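Peptidoglycan synthetase penicillin-binding protein 3 (Bifidobacterium adolescentis, PDB 4YE5) probably binds penicillin and is likely to cross-link peptidoglycan strands during cell-wall synthesis. Local coordinates at residues 326-329 / 330-333; 539-542 / 543-546. All coordinates share one frame; numbering follows the deposited sequence.

Contact 1 of 2, residues 326-329 / 330-333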
loop_
_atom_site.group_PDB
_atom_site.type_symbol
_atom_site.label_atom_id
_atom_site.label_comp_id
_atom_site.label_asym_id
_atom_site.label_seq_id
_atom_site.Cartn_x
_atom_site.Cartn_y
_atom_site.Cartn_z
ATOM N N VAL A 326 -2.207 34.043 15.178
ATOM C CA VAL A 326 -2.054 34.705 16.461
ATOM C C VAL A 326 -1.810 36.203 16.263
ATOM O O VAL A 326 -1.138 36.606 15.313
ATOM C CB VAL A 326 -0.854 34.094 17.218
ATOM C CG1 VAL A 326 -0.506 34.907 18.456
ATOM C CG2 VAL A 326 -1.148 32.643 17.587
ATOM N N ASP A 327 -2.368 37.023 17.146
ATOM C CA ASP A 327 -2.015 38.441 17.199
ATOM C C ASP A 327 -0.569 38.612 17.647
ATOM O O ASP A 327 -0.179 38.141 18.713
ATOM C CB ASP A 327 -2.926 39.183 18.173
ATOM C CG ASP A 327 -4.276 39.514 17.575
ATOM O OD1 ASP A 327 -4.334 39.853 16.375
ATOM O OD2 ASP A 327 -5.281 39.442 18.313
ATOM N N HIS A 328 0.234 39.266 16.820
ATOM C CA HIS A 328 1.553 39.709 17.252
ATOM C C HIS A 328 1.725 41.158 16.817
ATOM O O HIS A 328 0.828 41.724 16.206
ATOM C CB HIS A 328 2.667 38.802 16.706
ATOM C CG HIS A 328 2.580 38.542 15.235
ATOM N ND1 HIS A 328 2.952 39.473 14.289
ATOM C CD2 HIS A 328 2.170 37.450 14.544
ATOM C CE1 HIS A 328 2.771 38.969 13.081
ATOM N NE2 HIS A 328 2.302 37.741 13.208
ATOM N N GLY A 329 2.857 41.766 17.146
ATOM C CA GLY A 329 3.128 43.126 16.717
ATOM C C GLY A 329 3.930 43.104 15.428
ATOM O O GLY A 329 3.868 42.134 14.675
ATOM N N ASN A 330 4.680 44.169 15.170
ATOM C CA ASN A 330 5.595 44.209 14.035
ATOM C C ASN A 330 6.887 43.438 14.326
ATOM O O ASN A 330 7.838 43.991 14.872
ATOM C CB ASN A 330 5.913 45.654 13.661
ATOM C CG ASN A 330 4.727 46.373 13.057
ATOM O OD1 ASN A 330 3.632 45.817 12.961
ATOM N ND2 ASN A 330 4.934 47.621 12.655
ATOM N N GLU A 331 6.919 42.164 13.941
ATOM C CA GLU A 331 8.013 41.277 14.322
ATOM C C GLU A 331 9.217 41.373 13.395
ATOM O O GLU A 331 9.069 41.574 12.185
ATOM C CB GLU A 331 7.518 39.830 14.379
ATOM C CG GLU A 331 6.450 39.574 15.422
ATOM C CD GLU A 331 7.013 39.363 16.818
ATOM O OE1 GLU A 331 6.298 38.763 17.648
ATOM O OE2 GLU A 331 8.159 39.790 17.090
ATOM N N HIS A 332 10.404 41.215 13.983
ATOM C CA HIS A 332 11.672 41.269 13.263
ATOM C C HIS A 332 12.140 39.850 12.958
ATOM O O HIS A 332 12.993 39.305 13.660
ATOM C CB HIS A 332 12.738 41.976 14.100
ATOM C CG HIS A 332 12.554 43.459 14.201
ATOM N ND1 HIS A 332 13.481 44.285 14.799
ATOM C CD2 HIS A 332 11.549 44.267 13.780
ATOM C CE1 HIS A 332 13.059 45.534 14.745
ATOM N NE2 HIS A 332 11.888 45.551 14.131
ATOM N N TRP A 333 11.578 39.259 11.911
ATOM C CA TRP A 333 11.884 37.885 11.537
ATOM C C TRP A 333 12.677 37.821 10.242
ATOM O O TRP A 333 12.463 38.632 9.339
ATOM C CB TRP A 333 10.590 37.092 11.368
ATOM C CG TRP A 333 9.843 36.852 12.663
ATOM C CD1 TRP A 333 10.374 36.780 13.915
ATOM C CD2 TRP A 333 8.427 36.653 12.817
ATOM N NE1 TRP A 333 9.380 36.548 14.842
ATOM C CE2 TRP A 333 8.177 36.470 14.194
ATOM C CE3 TRP A 333 7.350 36.610 11.923
ATOM C CZ2 TRP A 333 6.891 36.254 14.705
ATOM C CZ3 TRP A 333 6.067 36.390 12.433
ATOM C CH2 TRP A 333 5.856 36.211 13.812
#
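Gly-329 and Asn-330 join the two segments at the end of the loop that follows strand 320-323, and from Glu-331 onward the chain runs as strand 331-334. Glu-331 and Trp-333 pair through their backbones with Val-311 and Phe-309 of strand 308-311, which fixes the second segment as half of a two-stranded antiparallel sheet. Before it, His-328 and Gly-329 are nearly extended, and the side chains of His-328, Glu-331 and Trp-333 converge.

His-328 is the middle of the cluster. Its CG sits between the backbone N and the carbonyl carbon (chi1 50°), and this turns the imidazole forward along the chain, where ND1 donates to Gly-329 O at 2.8 Å. The bond is almost straight, 174° at the hydrogen, and lies in both the ring plane and the carbonyl plane. Trp-333 meets the imidazole edge to face: its CH2 comes over one face, 3.9 Å from His-328 NE2, offset toward the rim, with the planes at 62°. Glu-331 packs beside the pair. Its CB lies over the centre of one face of the Trp-333 ring, and its CG reaches within 3.7 Å of His-328 ND1.

The far nitrogen, His-328 NE2, is hydrogen-bonded to Asp-324 OD2, so both ring nitrogens have partners and the rotation of the imidazole is fixed. ND1 donates to a carbonyl; if NE2 also carries a proton, the ring is cationic, a state that Asp-324, with Glu-331 OE1 farther off at 4.8 Å from His-328 ND1, would probably favour.

Contact 2 of 2, residues 539-542 / 543-546; sequences TAEI and GEFL
Ile-542 and Leu-546, one helical turn apart, lie side by side and point the same way, with Ile-542 CG2 4.0 Å from Leu-546 CD1. Leu-546 CG is anti to its carbonyl carbon (chi1 -69°), which also lays CG 3.5 Å from Ile-542 O. Together they form part of the buried face of helix 535-549, against Ile-519 of strand 517-524, Val-247 of strand 242-249 and helix 221-238.

Glu-541 and Glu-544 occupy another face. Their nearest carboxylate oxygens, Glu-541 OE1 and Glu-544 OE1, stand 4.4 Å apart. One water bridges the two carboxylates and probably eases their repulsion, donating to Glu-541 OE2 and, weakly, to Glu-544 OE1; another lies 2.6 Å from Glu-541 O and links that backbone oxygen to Glu-544 OE1. Phe-545 swings its ring away from the first segment to stack with Tyr-226.

Four successive i to i+4 backbone bonds hold these faces in place, from Gly-543 N to Thr-539 O (2.8 Å) through to Leu-546 N to Ile-542 O (3.0 Å). This is a regular amphipathic alpha-helix, packed by its apolar face on the central antiparallel sheet of the transpeptidase domain, as in the penicillin-binding protein and beta-lactamase fold.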
loop_
_atom_site.group_PDB
_atom_site.type_symbol
_atom_site.label_atom_id
_atom_site.label_comp_id
_atom_site.label_asym_id
_atom_site.label_seq_id
_atom_site.Cartn_x
_atom_site.Cartn_y
_atom_site.Cartn_z
ATOM N N THR A 539 4.649 12.024 16.005
ATOM C CA THR A 539 5.738 11.683 15.084
ATOM C C THR A 539 6.983 11.331 15.878
ATOM O O THR A 539 7.759 10.481 15.474
ATOM C CB THR A 539 6.099 12.818 14.093
ATOM O OG1 THR A 539 6.828 13.852 14.780
ATOM C CG2 THR A 539 4.842 13.390 13.445
ATOM N N ALA A 540 7.173 12.018 17.005
ATOM C CA ALA A 540 8.332 11.783 17.861
ATOM C C ALA A 540 8.338 10.410 18.558
ATOM O O ALA A 540 9.404 9.827 18.789
ATOM C CB ALA A 540 8.487 12.932 18.896
ATOM N N GLU A 541 7.161 9.900 18.901
ATOM C CA GLU A 541 7.047 8.536 19.436
ATOM C C GLU A 541 7.503 7.513 18.379
ATOM O O GLU A 541 8.211 6.560 18.674
ATOM C CB GLU A 541 5.598 8.228 19.828
ATOM C CG GLU A 541 5.089 8.969 21.061
ATOM C CD GLU A 541 5.762 8.488 22.335
ATOM O OE1 GLU A 541 5.721 7.259 22.582
ATOM O OE2 GLU A 541 6.344 9.333 23.074
ATOM N N ILE A 542 7.083 7.716 17.140
ATOM C CA ILE A 542 7.520 6.853 16.047
ATOM C C ILE A 542 9.022 7.039 15.835
ATOM O O ILE A 542 9.769 6.062 15.745
ATOM C CB ILE A 542 6.726 7.159 14.771
ATOM C CG1 ILE A 542 5.241 6.846 15.008
ATOM C CG2 ILE A 542 7.286 6.369 13.557
ATOM C CD1 ILE A 542 4.311 7.510 13.956
ATOM N N GLY A 543 9.457 8.297 15.792
ATOM C CA GLY A 543 10.873 8.621 15.667
ATOM C C GLY A 543 11.756 7.928 16.700
ATOM O O GLY A 543 12.772 7.315 16.355
ATOM N N GLU A 544 11.365 8.002 17.967
ATOM C CA GLU A 544 12.091 7.307 19.029
ATOM C C GLU A 544 12.250 5.810 18.745
ATOM O O GLU A 544 13.327 5.252 18.896
ATOM C CB GLU A 544 11.388 7.479 20.379
ATOM C CG GLU A 544 12.078 6.700 21.495
ATOM C CD GLU A 544 11.278 6.636 22.792
ATOM O OE1 GLU A 544 10.032 6.459 22.757
ATOM O OE2 GLU A 544 11.908 6.761 23.856
ATOM N N PHE A 545 11.165 5.156 18.349
ATOM C CA PHE A 545 11.229 3.721 18.049
ATOM C C PHE A 545 12.213 3.432 16.904
ATOM O O PHE A 545 12.969 2.481 16.976
ATOM C CB PHE A 545 9.831 3.200 17.684
ATOM C CG PHE A 545 9.818 1.779 17.167
ATOM C CD1 PHE A 545 9.912 0.701 18.045
ATOM C CD2 PHE A 545 9.685 1.525 15.815
ATOM C CE1 PHE A 545 9.902 -0.607 17.573
ATOM C CE2 PHE A 545 9.662 0.221 15.331
ATOM C CZ PHE A 545 9.772 -0.844 16.211
ATOM N N LEU A 546 12.180 4.252 15.849
ATOM C CA LEU A 546 13.031 4.034 14.667
ATOM C C LEU A 546 14.520 4.201 14.935
ATOM O O LEU A 546 15.334 3.449 14.405
ATOM C CB LEU A 546 12.639 4.969 13.531
ATOM C CG LEU A 546 11.293 4.728 12.850
ATOM C CD1 LEU A 546 10.946 5.925 11.953
ATOM C CD2 LEU A 546 11.308 3.417 12.038
HETATM O O HOH W 1 8.155 5.323 20.980
HETATM O O HOH W 2 9.249 9.053 23.061
#

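Overall arrangement
Contacts 1 and 2 both belong to the transpeptidase domain, follow one another along the chain and do not touch: about 33 Å separates their centres and about 21 Å their nearest atoms. Contact 2, its centre about 21 Å from that of the chain, lies in a helix packed on strands 242-249 and 517-524 of the five-stranded antiparallel sheet. The probable active site is marked by an SxxK pattern, Ser-287 and Lys-290, with Lys-486 on edge strand 484-492, two strands beyond 517-524. Contact 1 is peripheral, its centre about 43 Å from that of the chain, where a loop enters one strand of a small two-stranded sheet and the carboxy-terminal Trp-566 stacks on His-332.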